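Local coordinates for protein monalysin (Pseudomonas entomophila, PDB 4MKQ) that forms beta-barrel pores in host membranes as a secreted toxin, contributing to intestinal damage and lethality in Drosophila, at residues 145-148 with 149-152. Numbering follows the deposited sequence.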
loop_
_atom_site.group_PDB
_atom_site.type_symbol
_atom_site.label_atom_id
_atom_site.label_comp_id
_atom_site.label_asym_id
_atom_site.label_seq_id
_atom_site.Cartn_x
_atom_site.Cartn_y
_atom_site.Cartn_z
ATOM N N ASN A 145 5.817 12.164 -30.884
ATOM C CA ASN A 145 6.341 13.474 -30.492
ATOM C C ASN A 145 7.781 13.514 -29.956
ATOM O O ASN A 145 8.130 14.435 -29.209
ATOM C CB ASN A 145 5.387 14.138 -29.503
ATOM C CG ASN A 145 4.068 14.514 -30.126
ATOM O OD1 ASN A 145 4.010 15.176 -31.169
ATOM N ND2 ASN A 145 2.977 14.165 -29.463
ATOM N N TYR A 146 8.631 12.577 -30.386
ATOM C CA TYR A 146 10.054 12.594 -30.044
ATOM C C TYR A 146 10.889 11.946 -31.126
ATOM O O TYR A 146 10.573 10.840 -31.565
ATOM C CB TYR A 146 10.379 12.010 -28.655
ATOM C CG TYR A 146 11.854 12.119 -28.328
ATOM C CD1 TYR A 146 12.441 13.353 -28.062
ATOM C CD2 TYR A 146 12.684 11.003 -28.379
ATOM C CE1 TYR A 146 13.807 13.469 -27.822
ATOM C CE2 TYR A 146 14.054 11.107 -28.144
ATOM C CZ TYR A 146 14.610 12.344 -27.866
ATOM O OH TYR A 146 15.958 12.458 -27.641
ATOM N N ASN A 147 11.964 12.638 -31.544
ATOM C CA ASN A 147 12.887 12.159 -32.562
ATOM C C ASN A 147 14.280 11.990 -31.957
ATOM O O ASN A 147 14.962 12.994 -31.736
ATOM C CB ASN A 147 12.912 13.112 -33.773
ATOM C CG ASN A 147 13.655 12.600 -34.992
ATOM O OD1 ASN A 147 14.128 11.456 -35.058
ATOM N ND2 ASN A 147 13.755 13.446 -36.005
ATOM N N PRO A 148 14.730 10.735 -31.690
ATOM C CA PRO A 148 16.076 10.536 -31.121
ATOM C C PRO A 148 17.207 11.026 -32.019
ATOM O O PRO A 148 18.252 11.421 -31.507
ATOM C CB PRO A 148 16.150 9.018 -30.899
ATOM C CG PRO A 148 14.735 8.552 -30.898
ATOM C CD PRO A 148 14.040 9.444 -31.877
ATOM N N GLY A 149 16.978 11.006 -33.336
ATOM C CA GLY A 149 17.936 11.434 -34.352
ATOM C C GLY A 149 18.362 12.885 -34.249
ATOM O O GLY A 149 19.510 13.215 -34.562
ATOM N N SER A 150 17.444 13.757 -33.795
ATOM C CA SER A 150 17.685 15.190 -33.629
ATOM C C SER A 150 17.505 15.664 -32.177
ATOM O O SER A 150 17.767 16.840 -31.892
ATOM C CB SER A 150 16.776 15.990 -34.561
ATOM O OG SER A 150 15.407 15.697 -34.335
ATOM N N ASN A 151 17.083 14.756 -31.261
ATOM C CA ASN A 151 16.798 15.041 -29.847
ATOM C C ASN A 151 15.857 16.255 -29.772
ATOM O O ASN A 151 16.220 17.309 -29.242
ATOM C CB ASN A 151 18.095 15.224 -29.024
ATOM C CG ASN A 151 17.893 15.399 -27.535
ATOM O OD1 ASN A 151 16.933 14.901 -26.937
ATOM N ND2 ASN A 151 18.802 16.118 -26.901
ATOM N N SER A 152 14.686 16.127 -30.421
ATOM C CA SER A 152 13.680 17.185 -30.522
ATOM C C SER A 152 12.262 16.628 -30.698
ATOM O O SER A 152 12.084 15.450 -31.005
ATOM C CB SER A 152 14.026 18.144 -31.660
ATOM O OG SER A 152 13.950 17.504 -32.925
#
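Asn147 and Ser152 pair through their backbones as an antiparallel hydrogen-bonded pair, their CA atoms 5.5 Å apart. Asn147 N donates to Ser152 O at 2.9 Å. In the return direction Asn147 O takes three weak bonds: from Ser150 N, from Asn151 N (2.8 Å but strongly bent) and from the more distant Ser152 N. Asn151 and Ser152 therefore both face Asn147, a G1 beta bulge closing the tight turn through Pro148 and Gly149. Asn151, at the first bulge position, has positive phi. This two-stranded hairpin follows helix 134-144 in the aerolysin-like fold of this construct, which lacks the membrane-spanning segment; Pro148 rests on Lys99 and Gln101 of strand 98-103.

Among side chains, Tyr146 OH donates to Asn151 OD1 at 2.7 Å, with the acceptor in the plane of the ring at its edge. The hydroxyl oxygen is tilted 30° from the amide's carbonyl plane, and ring and amide planes stand 78° apart. With CG anti to the backbone N (chi1 -177°), Tyr146 brings its hydroxyl end to Asn151. Asn151 OD1 also accepts from Phe157 N, so two bonds grip this oxygen. The ring of the buried Tyr146 stacks with Phe155 and meets Phe157 nearly at right angles.

On the face carrying Asn147 and Ser152, Ser150 OG and Ser152 OG share a 2.7 Å hydrogen bond. Asn147 ND2 lies 3.3 Å from Ser150 OG without a hydrogen-bonding angle, while Asn147 OD1 accepts a weak bond of 3.4 Å from Gly149 N at the turn.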